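Local coordinates for protein restriction endonuclease Hpy99I (Helicobacter pylori, PDB 3GOX) that cleaves double-stranded DNA at its recognition sequence as a zinc-containing beta-beta-alpha-Me type II restriction endonuclease, at residues Asp15-Ala20 and Leu46-Asn51. Numbering follows the deposited sequence.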
ATOM      1  N   ASP A  15     -14.419  -0.913  29.280  1.00 14.06           N
ATOM      2  CA  ASP A  15     -13.907  -0.222  28.089  1.00 15.35           C
ATOM      3  C   ASP A  15     -12.651   0.596  28.376  1.00 14.87           C
ATOM      4  O   ASP A  15     -12.029   1.091  27.433  1.00 15.05           O
ATOM      5  CB  ASP A  15     -14.953   0.633  27.383  1.00 15.98           C
ATOM      6  CG  ASP A  15     -16.205  -0.145  27.034  1.00 19.15           C
ATOM      7  OD1 ASP A  15     -16.098  -1.327  26.684  1.00 25.74           O
ATOM      8  OD2 ASP A  15     -17.289   0.472  27.044  1.00 25.55           O
ATOM      9  N   ASP A  16     -12.261   0.726  29.646  1.00 14.65           N
ATOM     10  CA  ASP A  16     -11.000   1.391  29.987  1.00 14.55           C
ATOM     11  C   ASP A  16      -9.819   0.542  29.535  1.00 13.83           C
ATOM     12  O   ASP A  16      -9.905  -0.688  29.461  1.00 14.93           O
ATOM     13  CB  ASP A  16     -10.831   1.608  31.494  1.00 15.20           C
ATOM     14  CG  ASP A  16     -11.724   2.691  32.059  1.00 17.63           C
ATOM     15  OD1 ASP A  16     -12.323   3.491  31.307  1.00 20.05           O
ATOM     16  OD2 ASP A  16     -11.763   2.753  33.311  1.00 22.39           O
ATOM     17  N   PHE A  17      -8.703   1.209  29.262  1.00 12.97           N
ATOM     18  CA  PHE A  17      -7.448   0.540  28.921  1.00 12.46           C
ATOM     19  C   PHE A  17      -6.448   0.531  30.069  1.00 12.17           C
ATOM     20  O   PHE A  17      -6.345   1.486  30.832  1.00 12.66           O
ATOM     21  CB  PHE A  17      -6.832   1.192  27.678  1.00 12.13           C
ATOM     22  CG  PHE A  17      -7.585   0.879  26.421  1.00 12.46           C
ATOM     23  CD1 PHE A  17      -7.351  -0.292  25.728  1.00 13.38           C
ATOM     24  CD2 PHE A  17      -8.567   1.734  25.963  1.00 14.49           C
ATOM     25  CE1 PHE A  17      -8.082  -0.580  24.584  1.00 13.62           C
ATOM     26  CE2 PHE A  17      -9.294   1.447  24.823  1.00 14.41           C
ATOM     27  CZ  PHE A  17      -9.040   0.280  24.139  1.00 13.79           C
ATOM     28  N   VAL A  18      -5.738  -0.584  30.195  1.00 11.64           N
ATOM     29  CA  VAL A  18      -4.781  -0.800  31.259  1.00 12.71           C
ATOM     30  C   VAL A  18      -3.548  -1.486  30.711  1.00 12.82           C
ATOM     31  O   VAL A  18      -3.595  -2.090  29.617  1.00 13.30           O
ATOM     32  CB  VAL A  18      -5.366  -1.699  32.369  1.00 12.40           C
ATOM     33  CG1 VAL A  18      -6.504  -0.973  33.086  1.00 12.76           C
ATOM     34  CG2 VAL A  18      -5.843  -3.043  31.812  1.00 14.55           C
ATOM     35  N   ILE A  19      -2.469  -1.418  31.482  1.00 13.17           N
ATOM     36  CA  ILE A  19      -1.338  -2.305  31.261  1.00 13.74           C
ATOM     37  C   ILE A  19      -1.179  -3.218  32.464  1.00 14.26           C
ATOM     38  O   ILE A  19      -1.506  -2.854  33.603  1.00 14.05           O
ATOM     39  CB  ILE A  19      -0.013  -1.554  30.990  1.00 14.47           C
ATOM     40  CG1 ILE A  19       0.272  -0.533  32.090  1.00 15.65           C
ATOM     41  CG2 ILE A  19      -0.059  -0.925  29.588  1.00 15.32           C
ATOM     42  CD1 ILE A  19       1.625   0.153  31.944  1.00 18.64           C
ATOM     43  N   ALA A  20      -0.651  -4.403  32.210  1.00 14.37           N
ATOM     44  CA  ALA A  20      -0.176  -5.278  33.276  1.00 14.46           C
ATOM     45  C   ALA A  20       1.069  -4.677  33.903  1.00 14.73           C
ATOM     46  O   ALA A  20       2.043  -4.409  33.216  1.00 15.04           O
ATOM     47  CB  ALA A  20       0.136  -6.673  32.719  1.00 15.09           C
ATOM     48  N   LEU A  46      -9.268  -8.233  28.637  1.00 12.74           N
ATOM     49  CA  LEU A  46      -8.824  -8.829  27.353  1.00 12.43           C
ATOM     50  C   LEU A  46      -7.484  -8.230  27.013  1.00 13.00           C
ATOM     51  O   LEU A  46      -7.393  -7.040  26.651  1.00 13.66           O
ATOM     52  CB  LEU A  46      -9.814  -8.550  26.215  1.00 12.84           C
ATOM     53  CG  LEU A  46      -9.374  -9.062  24.845  1.00 12.64           C
ATOM     54  CD1 LEU A  46      -9.192 -10.567  24.869  1.00 14.79           C
ATOM     55  CD2 LEU A  46     -10.395  -8.677  23.791  1.00 13.37           C
ATOM     56  N   PHE A  47      -6.453  -9.062  27.117  1.00 13.03           N
ATOM     57  CA  PHE A  47      -5.121  -8.668  26.671  1.00 13.55           C
ATOM     58  C   PHE A  47      -5.045  -8.874  25.165  1.00 12.98           C
ATOM     59  O   PHE A  47      -5.201  -9.978  24.660  1.00 12.88           O
ATOM     60  CB  PHE A  47      -4.060  -9.417  27.461  1.00 12.99           C
ATOM     61  CG  PHE A  47      -3.924  -8.914  28.852  1.00 13.21           C
ATOM     62  CD1 PHE A  47      -3.296  -7.707  29.079  1.00 13.88           C
ATOM     63  CD2 PHE A  47      -4.454  -9.609  29.930  1.00 14.51           C
ATOM     64  CE1 PHE A  47      -3.173  -7.205  30.359  1.00 14.03           C
ATOM     65  CE2 PHE A  47      -4.335  -9.115  31.216  1.00 14.13           C
ATOM     66  CZ  PHE A  47      -3.702  -7.906  31.437  1.00 13.95           C
ATOM     67  N   ILE A  48      -4.854  -7.768  24.457  1.00 14.00           N
ATOM     68  CA  ILE A  48      -5.171  -7.700  23.033  1.00 15.00           C
ATOM     69  C   ILE A  48      -4.162  -8.460  22.163  1.00 14.70           C
ATOM     70  O   ILE A  48      -4.560  -9.139  21.208  1.00 15.85           O
ATOM     71  CB  ILE A  48      -5.297  -6.236  22.559  1.00 15.12           C
ATOM     72  CG1 ILE A  48      -6.436  -5.553  23.325  1.00 16.79           C
ATOM     73  CG2 ILE A  48      -5.500  -6.156  21.035  1.00 16.83           C
ATOM     74  CD1 ILE A  48      -6.362  -4.044  23.309  1.00 18.85           C
ATOM     75  N   GLY A  49      -2.873  -8.420  22.509  1.00 14.11           N
ATOM     76  CA  GLY A  49      -1.858  -9.118  21.705  1.00 14.45           C
ATOM     77  C   GLY A  49      -2.086 -10.617  21.610  1.00 15.35           C
ATOM     78  O   GLY A  49      -2.004 -11.213  20.525  1.00 16.82           O
ATOM     79  N   LEU A  50      -2.358 -11.241  22.749  1.00 14.87           N
ATOM     80  CA  LEU A  50      -2.540 -12.687  22.793  1.00 15.74           C
ATOM     81  C   LEU A  50      -4.015 -13.097  22.737  1.00 15.39           C
ATOM     82  O   LEU A  50      -4.328 -14.283  22.668  1.00 15.99           O
ATOM     83  CB  LEU A  50      -1.846 -13.264  24.029  1.00 16.72           C
ATOM     84  CG  LEU A  50      -0.313 -13.134  23.981  1.00 18.04           C
ATOM     85  CD1 LEU A  50       0.304 -13.897  25.150  1.00 20.45           C
ATOM     86  CD2 LEU A  50       0.299 -13.580  22.648  1.00 20.92           C
ATOM     87  N   ASN A  51      -4.913 -12.107  22.766  1.00 15.16           N
ATOM     88  CA  ASN A  51      -6.359 -12.342  22.728  1.00 14.79           C
ATOM     89  C   ASN A  51      -6.786 -13.225  23.889  1.00 15.34           C
ATOM     90  O   ASN A  51      -7.567 -14.156  23.699  1.00 15.88           O
ATOM     91  CB  ASN A  51      -6.826 -12.958  21.397  1.00 15.21           C
ATOM     92  CG  ASN A  51      -8.310 -12.740  21.134  1.00 14.69           C
ATOM     93  OD1 ASN A  51      -8.871 -11.694  21.478  1.00 15.80           O
ATOM     94  ND2 ASN A  51      -8.951 -13.723  20.508  1.00 17.14           N
TER
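Phe17 and Ile48 meet through apolar atoms, as do Ala20 and Phe47. In the first pair, Ile48 CD1 lies 4.1 Å from Phe17 CE1. The methyl sits at the edge of the phenyl ring, near its plane, and the two side chains cross at about a right angle. The Ile48 side chain is nearly extended at chi2 (160°), which carries CD1 out to the ring. In the second pair, Ala20 CB points toward the other segment and lies 4.1 Å from Phe47 CE1, approaching the ring obliquely. Phe47 CG is anti to the carbonyl carbon (chi1 -74°), a turn that brings CE1 to Ala20, 4.2 Å from its backbone N.

No hydrogen bond joins the two segments. Strand 32-39 lies between strands 17-20 and 42-47 in the sheet, and the contact is made mainly by side chains. After strand 42-47 the chain turns, with a weak hydrogen bond from Asn51 N to Phe47 O, 2.9 Å long. Arg146 of the second subunit donates hydrogen bonds to the carbonyls of Ile48 and Gly49.

Such apolar contacts from strand 17-20 to the end of strand 42-47 and the turn after it are consistent with the core of an SH3-like domain.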